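Local coordinates for protein exoglucanase A (Cellulomonas fimi, PDB 7CBD) that hydrolyses the beta-1,4-glucosidic bonds of cellulose with inversion of anomeric configuration, releasing cellobiose from the non-reducing chain ends through its family 6 glycoside hydrolase catalytic domain, at residues Val92-Pro97 with Thr145-Ser150; Asn189-Gly194 with Asp227-Asp232. All coordinates share one frame; numbering follows the deposited sequence.

Interaction 1. Residues Val92-Pro97 with Thr145-Ser150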
ATOM      1  N   VAL A  92      -8.896  -0.625   4.693  1.00  5.12           N
ATOM      2  CA  VAL A  92      -7.714  -1.376   5.115  1.00  5.05           C
ATOM      3  C   VAL A  92      -7.946  -1.977   6.494  1.00  4.90           C
ATOM      4  O   VAL A  92      -8.217  -1.253   7.464  1.00  5.27           O
ATOM      5  CB  VAL A  92      -6.431  -0.536   5.099  1.00  5.70           C
ATOM      6  CG1 VAL A  92      -5.220  -1.464   5.220  1.00  7.00           C
ATOM      7  CG2 VAL A  92      -6.352   0.281   3.823  1.00  7.09           C
ATOM      8  N   ILE A  93      -7.817  -3.299   6.562  1.00  5.27           N
ATOM      9  CA  ILE A  93      -7.889  -4.070   7.794  1.00  4.90           C
ATOM     10  C   ILE A  93      -6.447  -4.214   8.282  1.00  5.80           C
ATOM     11  O   ILE A  93      -5.611  -4.809   7.593  1.00  5.79           O
ATOM     12  CB  ILE A  93      -8.514  -5.446   7.502  1.00  6.11           C
ATOM     13  CG1 ILE A  93      -9.866  -5.289   6.794  1.00  6.15           C
ATOM     14  CG2 ILE A  93      -8.636  -6.281   8.766  1.00  7.24           C
ATOM     15  CD1 ILE A  93     -10.895  -4.505   7.579  1.00  7.74           C
ATOM     16  N   TYR A  94      -6.129  -3.626   9.438  1.00  5.21           N
ATOM     17  CA  TYR A  94      -4.728  -3.457   9.822  1.00  5.68           C
ATOM     18  C   TYR A  94      -4.592  -3.336  11.332  1.00  5.09           C
ATOM     19  O   TYR A  94      -4.249  -2.265  11.848  1.00  6.14           O
ATOM     20  CB  TYR A  94      -4.139  -2.213   9.138  1.00  6.19           C
ATOM     21  CG  TYR A  94      -2.632  -2.017   9.255  1.00  6.91           C
ATOM     22  CD1 TYR A  94      -1.745  -3.066   9.052  1.00  7.40           C
ATOM     23  CD2 TYR A  94      -2.104  -0.757   9.516  1.00  8.34           C
ATOM     24  CE1 TYR A  94      -0.366  -2.876   9.139  1.00  8.65           C
ATOM     25  CE2 TYR A  94      -0.742  -0.556   9.599  1.00  9.47           C
ATOM     26  CZ  TYR A  94       0.123  -1.614   9.406  1.00 10.09           C
ATOM     27  OH  TYR A  94       1.482  -1.388   9.488  1.00 12.00           O
ATOM     28  N   ASP A  95      -4.839  -4.436  12.058  1.00  5.16           N
ATOM     29  CA  ASP A  95      -4.667  -4.379  13.505  1.00  5.15           C
ATOM     30  C   ASP A  95      -4.323  -5.732  14.120  1.00  5.38           C
ATOM     31  O   ASP A  95      -4.671  -5.976  15.281  1.00  6.29           O
ATOM     32  CB  ASP A  95      -5.904  -3.776  14.188  1.00  6.10           C
ATOM     33  CG  ASP A  95      -5.583  -3.127  15.523  1.00  6.37           C
ATOM     34  OD1 ASP A  95      -4.398  -2.822  15.803  1.00  6.88           O
ATOM     35  OD2 ASP A  95      -6.545  -2.905  16.286  1.00  7.86           O
ATOM     36  N   LEU A  96      -3.599  -6.593  13.400  1.00  5.01           N
ATOM     37  CA  LEU A  96      -3.327  -7.930  13.922  1.00  5.53           C
ATOM     38  C   LEU A  96      -2.580  -7.862  15.252  1.00  5.86           C
ATOM     39  O   LEU A  96      -1.771  -6.952  15.482  1.00  6.72           O
ATOM     40  CB  LEU A  96      -2.464  -8.738  12.959  1.00  5.33           C
ATOM     41  CG  LEU A  96      -3.220  -9.437  11.840  1.00  5.29           C
ATOM     42  CD1 LEU A  96      -2.252  -9.897  10.781  1.00  5.78           C
ATOM     43  CD2 LEU A  96      -4.048 -10.599  12.343  1.00  5.47           C
ATOM     44  N   PRO A  97      -2.802  -8.833  16.135  1.00  5.86           N
ATOM     45  CA  PRO A  97      -1.911  -8.977  17.294  1.00  5.43           C
ATOM     46  C   PRO A  97      -0.473  -9.118  16.813  1.00  6.19           C
ATOM     47  O   PRO A  97      -0.200  -9.815  15.835  1.00  7.40           O
ATOM     48  CB  PRO A  97      -2.408 -10.266  17.968  1.00  6.64           C
ATOM     49  CG  PRO A  97      -3.820 -10.427  17.471  1.00  6.45           C
ATOM     50  CD  PRO A  97      -3.807  -9.908  16.070  1.00  6.38           C
ATOM     51  N   THR A 145      -8.489  -4.439   1.906  1.00  4.97           N
ATOM     52  CA  THR A 145      -7.087  -4.834   1.889  1.00  5.08           C
ATOM     53  C   THR A 145      -6.771  -5.484   3.233  1.00  4.39           C
ATOM     54  O   THR A 145      -6.910  -4.846   4.281  1.00  5.34           O
ATOM     55  CB  THR A 145      -6.194  -3.616   1.646  1.00  5.18           C
ATOM     56  OG1 THR A 145      -6.306  -3.198   0.282  1.00  6.08           O
ATOM     57  CG2 THR A 145      -4.729  -3.956   1.932  1.00  6.38           C
ATOM     58  N   ILE A 146      -6.366  -6.754   3.208  1.00  4.93           N
ATOM     59  CA  ILE A 146      -6.277  -7.574   4.416  1.00  5.40           C
ATOM     60  C   ILE A 146      -4.838  -7.565   4.930  1.00  5.26           C
ATOM     61  O   ILE A 146      -3.962  -8.256   4.396  1.00  5.44           O
ATOM     62  CB  ILE A 146      -6.767  -9.006   4.181  1.00  5.94           C
ATOM     63  CG1 ILE A 146      -8.161  -9.043   3.549  1.00  6.93           C
ATOM     64  CG2 ILE A 146      -6.754  -9.781   5.498  1.00  6.97           C
ATOM     65  CD1 ILE A 146      -9.237  -8.390   4.373  1.00  7.71           C
ATOM     66  N   GLU A 147      -4.612  -6.796   5.992  1.00  5.11           N
ATOM     67  CA  GLU A 147      -3.448  -6.839   6.876  1.00  4.88           C
ATOM     68  C   GLU A 147      -2.112  -6.689   6.158  1.00  4.71           C
ATOM     69  O   GLU A 147      -1.336  -7.648   6.040  1.00  5.41           O
ATOM     70  CB  GLU A 147      -3.503  -8.064   7.792  1.00  5.53           C
ATOM     71  CG  GLU A 147      -4.695  -8.051   8.744  1.00  5.42           C
ATOM     72  CD  GLU A 147      -4.582  -7.038   9.882  1.00  5.42           C
ATOM     73  OE1 GLU A 147      -3.490  -6.464  10.102  1.00  5.79           O
ATOM     74  OE2 GLU A 147      -5.598  -6.813  10.577  1.00  5.66           O
ATOM     75  N   PRO A 148      -1.795  -5.479   5.704  1.00  4.60           N
ATOM     76  CA  PRO A 148      -0.447  -5.209   5.187  1.00  5.83           C
ATOM     77  C   PRO A 148       0.632  -5.601   6.192  1.00  5.58           C
ATOM     78  O   PRO A 148       0.414  -5.595   7.404  1.00  5.63           O
ATOM     79  CB  PRO A 148      -0.462  -3.691   4.959  1.00  6.87           C
ATOM     80  CG  PRO A 148      -1.924  -3.358   4.763  1.00  6.94           C
ATOM     81  CD  PRO A 148      -2.663  -4.291   5.672  1.00  6.23           C
ATOM     82  N   ASP A 149       1.805  -5.962   5.667  1.00  5.74           N
ATOM     83  CA  ASP A 149       2.975  -6.254   6.500  1.00  6.48           C
ATOM     84  C   ASP A 149       2.720  -7.377   7.503  1.00  5.68           C
ATOM     85  O   ASP A 149       3.139  -7.293   8.660  1.00  6.55           O
ATOM     86  CB  ASP A 149       3.491  -4.996   7.203  1.00  8.42           C
ATOM     87  CG  ASP A 149       4.832  -5.213   7.872  1.00  9.31           C
ATOM     88  OD1 ASP A 149       5.612  -6.058   7.379  1.00 10.30           O
ATOM     89  OD2 ASP A 149       5.090  -4.566   8.910  1.00  9.57           O
ATOM     90  N   SER A 150       2.042  -8.443   7.069  1.00  5.63           N
ATOM     91  CA  SER A 150       1.730  -9.537   7.985  1.00  5.47           C
ATOM     92  C   SER A 150       2.349 -10.857   7.535  1.00  5.13           C
ATOM     93  O   SER A 150       3.512 -11.139   7.848  1.00  5.65           O
ATOM     94  CB  SER A 150       0.216  -9.658   8.233  1.00  5.43           C
ATOM     95  OG  SER A 150      -0.503  -9.985   7.051  1.00  5.63           O
TER

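Interaction 2. Residues Asn189-Gly194 with Asp227-Asp232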
ATOM      1  N   ASN A 189     -12.073  -9.462  -0.705  1.00  4.93           N
ATOM      2  CA  ASN A 189     -10.888  -9.533   0.142  1.00  4.74           C
ATOM      3  C   ASN A 189      -9.638  -9.599  -0.720  1.00  4.88           C
ATOM      4  O   ASN A 189      -9.462 -10.550  -1.495  1.00  5.81           O
ATOM      5  CB  ASN A 189     -10.951 -10.769   1.033  1.00  5.25           C
ATOM      6  CG  ASN A 189     -12.031 -10.672   2.071  1.00  5.57           C
ATOM      7  OD1 ASN A 189     -12.360  -9.587   2.542  1.00  7.54           O
ATOM      8  ND2 ASN A 189     -12.603 -11.809   2.432  1.00  7.07           N
ATOM      9  N   TYR A 190      -8.762  -8.608  -0.558  1.00  5.19           N
ATOM     10  CA  TYR A 190      -7.482  -8.554  -1.253  1.00  5.15           C
ATOM     11  C   TYR A 190      -6.379  -8.732  -0.218  1.00  5.42           C
ATOM     12  O   TYR A 190      -6.144  -7.844   0.609  1.00  5.88           O
ATOM     13  CB  TYR A 190      -7.333  -7.238  -2.011  1.00  5.89           C
ATOM     14  CG  TYR A 190      -8.176  -7.193  -3.270  1.00  5.44           C
ATOM     15  CD1 TYR A 190      -7.646  -7.590  -4.493  1.00  5.25           C
ATOM     16  CD2 TYR A 190      -9.506  -6.769  -3.237  1.00  5.71           C
ATOM     17  CE1 TYR A 190      -8.416  -7.565  -5.658  1.00  5.73           C
ATOM     18  CE2 TYR A 190     -10.287  -6.744  -4.394  1.00  5.81           C
ATOM     19  CZ  TYR A 190      -9.728  -7.139  -5.599  1.00  6.15           C
ATOM     20  OH  TYR A 190     -10.487  -7.108  -6.748  1.00  7.08           O
ATOM     21  N   ILE A 191      -5.724  -9.888  -0.256  1.00  5.24           N
ATOM     22  CA  ILE A 191      -4.656 -10.200   0.687  1.00  5.54           C
ATOM     23  C   ILE A 191      -3.399  -9.429   0.296  1.00  4.67           C
ATOM     24  O   ILE A 191      -3.009  -9.394  -0.875  1.00  5.65           O
ATOM     25  CB  ILE A 191      -4.411 -11.719   0.718  1.00  6.40           C
ATOM     26  CG1 ILE A 191      -5.509 -12.424   1.532  1.00  7.30           C
ATOM     27  CG2 ILE A 191      -3.011 -12.048   1.243  1.00  7.09           C
ATOM     28  CD1 ILE A 191      -5.302 -12.362   3.038  1.00  8.52           C
ATOM     29  N   ASP A 192      -2.747  -8.814   1.278  1.00  4.86           N
ATOM     30  CA  ASP A 192      -1.519  -8.085   1.003  1.00  4.89           C
ATOM     31  C   ASP A 192      -0.391  -9.053   0.652  1.00  5.57           C
ATOM     32  O   ASP A 192      -0.213 -10.087   1.303  1.00  5.28           O
ATOM     33  CB  ASP A 192      -1.116  -7.284   2.234  1.00  5.80           C
ATOM     34  CG  ASP A 192       0.112  -6.466   1.990  1.00  5.67           C
ATOM     35  OD1 ASP A 192      -0.059  -5.336   1.505  1.00  6.72           O
ATOM     36  OD2 ASP A 192       1.237  -6.964   2.244  1.00  6.11           O
ATOM     37  N   ILE A 193       0.392  -8.699  -0.371  1.00  4.96           N
ATOM     38  CA  ILE A 193       1.507  -9.546  -0.793  1.00  5.46           C
ATOM     39  C   ILE A 193       2.840  -8.800  -0.789  1.00  5.18           C
ATOM     40  O   ILE A 193       3.743  -9.112  -1.574  1.00  6.69           O
ATOM     41  CB  ILE A 193       1.236 -10.261  -2.136  1.00  6.13           C
ATOM     42  CG1 ILE A 193       1.017  -9.257  -3.272  1.00  6.26           C
ATOM     43  CG2 ILE A 193       0.077 -11.222  -1.989  1.00  7.31           C
ATOM     44  CD1 ILE A 193       1.231  -9.863  -4.640  1.00  8.38           C
ATOM     45  N   GLY A 194       3.000  -7.836   0.114  1.00  5.15           N
ATOM     46  CA  GLY A 194       4.287  -7.159   0.161  1.00  5.76           C
ATOM     47  C   GLY A 194       4.587  -6.484  -1.161  1.00  4.74           C
ATOM     48  O   GLY A 194       3.699  -5.922  -1.811  1.00  5.57           O
ATOM     49  N   ASP A 227     -10.379 -12.923  -2.788  1.00  5.10           N
ATOM     50  CA  ASP A 227     -10.720 -12.512  -4.145  1.00  5.50           C
ATOM     51  C   ASP A 227      -9.498 -12.135  -4.969  1.00  5.43           C
ATOM     52  O   ASP A 227      -9.508 -12.290  -6.197  1.00  6.69           O
ATOM     53  CB  ASP A 227     -11.697 -11.347  -4.078  1.00  5.57           C
ATOM     54  CG  ASP A 227     -13.021 -11.764  -3.499  1.00  6.61           C
ATOM     55  OD1 ASP A 227     -13.809 -12.420  -4.213  1.00  6.98           O
ATOM     56  OD2 ASP A 227     -13.264 -11.461  -2.319  1.00  7.56           O
ATOM     57  N   GLY A 228      -8.443 -11.659  -4.322  1.00  5.71           N
ATOM     58  CA  GLY A 228      -7.276 -11.210  -5.047  1.00  5.48           C
ATOM     59  C   GLY A 228      -6.185 -10.816  -4.081  1.00  4.47           C
ATOM     60  O   GLY A 228      -6.262 -11.086  -2.879  1.00  5.47           O
ATOM     61  N   PHE A 229      -5.169 -10.155  -4.626  1.00  5.39           N
ATOM     62  CA  PHE A 229      -3.957  -9.819  -3.888  1.00  4.82           C
ATOM     63  C   PHE A 229      -3.535  -8.401  -4.244  1.00  5.35           C
ATOM     64  O   PHE A 229      -3.760  -7.941  -5.362  1.00  6.90           O
ATOM     65  CB  PHE A 229      -2.855 -10.828  -4.229  1.00  6.04           C
ATOM     66  CG  PHE A 229      -3.222 -12.231  -3.855  1.00  6.18           C
ATOM     67  CD1 PHE A 229      -2.887 -12.738  -2.611  1.00  7.43           C
ATOM     68  CD2 PHE A 229      -3.959 -13.032  -4.724  1.00  7.66           C
ATOM     69  CE1 PHE A 229      -3.262 -14.021  -2.243  1.00  8.09           C
ATOM     70  CE2 PHE A 229      -4.340 -14.308  -4.361  1.00  8.26           C
ATOM     71  CZ  PHE A 229      -3.986 -14.802  -3.125  1.00  8.36           C
ATOM     72  N   VAL A 230      -2.920  -7.703  -3.288  1.00  5.05           N
ATOM     73  CA  VAL A 230      -2.503  -6.318  -3.503  1.00  4.96           C
ATOM     74  C   VAL A 230      -1.038  -6.149  -3.109  1.00  4.72           C
ATOM     75  O   VAL A 230      -0.622  -6.584  -2.026  1.00  5.60           O
ATOM     76  CB  VAL A 230      -3.421  -5.307  -2.774  1.00  4.64           C
ATOM     77  CG1 VAL A 230      -3.567  -5.626  -1.292  1.00  6.15           C
ATOM     78  CG2 VAL A 230      -2.949  -3.877  -2.995  1.00  5.67           C
ATOM     79  N   SER A 231      -0.257  -5.540  -4.001  1.00  4.39           N
ATOM     80  CA  SER A 231       1.159  -5.303  -3.758  1.00  4.31           C
ATOM     81  C   SER A 231       1.451  -3.816  -3.586  1.00  3.87           C
ATOM     82  O   SER A 231       0.658  -2.948  -3.972  1.00  4.78           O
ATOM     83  CB  SER A 231       2.035  -5.889  -4.875  1.00  5.24           C
ATOM     84  OG  SER A 231       2.179  -4.984  -5.958  1.00  6.14           O
ATOM     85  N   ASP A 232       2.608  -3.544  -2.982  1.00  3.83           N
ATOM     86  CA  ASP A 232       3.184  -2.212  -2.849  1.00  4.68           C
ATOM     87  C   ASP A 232       2.430  -1.338  -1.860  1.00  5.11           C
ATOM     88  O   ASP A 232       2.650  -0.112  -1.854  1.00  5.53           O
ATOM     89  CB  ASP A 232       3.293  -1.493  -4.207  1.00  5.76           C
ATOM     90  CG  ASP A 232       4.631  -0.803  -4.437  1.00  5.56           C
ATOM     91  OD1 ASP A 232       5.597  -1.015  -3.674  1.00  6.49           O
ATOM     92  OD2 ASP A 232       4.707  -0.057  -5.446  1.00  6.44           O
TER

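Interaction 1. Residues Val92-Pro97 with Thr145-Ser150
Thr145 meets the neighbouring strand through its carbonyl: O takes the N-H of Ile93 at 2.9 Å, nearly straight at 165°, while its methyl CG2 lies loosely against CG1 of Val92. On the other face of the sheet, Ile146 runs alongside Ile93 with both side chains pointing the same way, CD1 of Ile146 lying 4.0 Å from CG1 of Ile93, and helix 161-182 packs on the pair through Leu181. Glu147 buries more surface here than any other residue. Its N bonds to Ile93 O at 2.7 Å, the last parallel link before the two chains diverge, and its side chain then reaches back to 92-97. CG is anti to the carbonyl carbon and the chain bends at chi2 (-73°), which brings the carboxylate to the backbone N-H groups of Asp95 and Leu96. There OE2 receives Asp95 N on its syn lone pair at 2.9 Å, OE1 takes a weak bond from Leu96 N, and Tyr120 OH of helix 114-132 is a further partner of OE2. These are the C-terminal ends of parallel strands in the alpha/beta barrel of family 6, where the loops build the active site. Leu96 lies across the acid, its CG 3.4 Å from Glu147 CD. Pro148 sets CG against CG1 of Val92, and its carbonyl O comes to the edge of the Tyr94 ring, 3.3 Å from CE1; at the tip of the ring, Tyr94 OH bonds to Asp100. The next residue, Asp149, is the predicted proton donor. Ser150 OG bonds back to Glu147 O, and its CB rests 3.6 Å from Leu96 CD1.

Interaction 2. Residues Asn189-Gly194 with Asp227-Asp232
Asn189 and Asp227 begin a parallel pairing of two neighbouring strands in the family 6 alpha/beta barrel, their short axes 44° apart. The backbone bonds alternate in the usual parallel way: Ile191 N reaches Gly228 O, Val230 N reaches Ile191 O from above the carbonyl plane, Ile193 N reaches Val230 O, and past the strand ends Asp232 N meets Gly194 O at 2.9 Å. At the start, Asn189 O is gripped twice, by Asp227 N in the carbonyl plane and by Gly228 N tilted from it. Close CA-H...O contacts supplement these bonds, among them Tyr190 CA to Gly228 O at 3.2 Å.

The side-chain polar contact is that of Asp227, whose OD2 accepts Asn189 N on its anti lone pair at 2.8 Å, while OD1 is held by His5. An alanine here would probably leave the Asn189 N-H and His5 without their carboxylate partner, though the two backbone bonds to Asn189 O would remain.

Among the flat and apolar groups, the Tyr190 ring lies with one face over Gly228 N. The ring's CE1 packs 3.9 Å from Gly228 CA, where the residue has no side chain. Tyr190 OH bonds to Asp359. On the other face of the sheet, Ile191 and Phe229 run side by side, and Ile193 crosses Phe229 at about a right angle with CG2 only 3.4 Å from CD1. The CG1 branch of Ile193 sits between N and the carbonyl carbon (chi1 61°), which turns CG2 to the ring.

Within 189-194, Asp192 forms an Asx turn: Gly194 N bonds to its OD2 at 2.9 Å, approaching from above the carboxylate plane.

Interactions 1 and 2 lie in one curled sheet, their centres about 11 Å apart, and follow in series along the chain, with helix 161-182 in the span between them. Strands 141-146 and 187-192 are neighbours, so the four strands run in the order 87-93, 141-146, 187-192, 228-231. The join is direct: Ile146 N and Tyr190 O, 2.8 Å apart, probably hydrogen-bond, and Pro148 CA packs 3.5 Å from Asp192 CG. Interaction 1 contains the predicted proton donor, Asp149, and the side chain of Asp192 in interaction 2 is about 6 Å from that of Asp149. Consecutive strand ends thus bring residues distant in sequence close to the predicted proton donor.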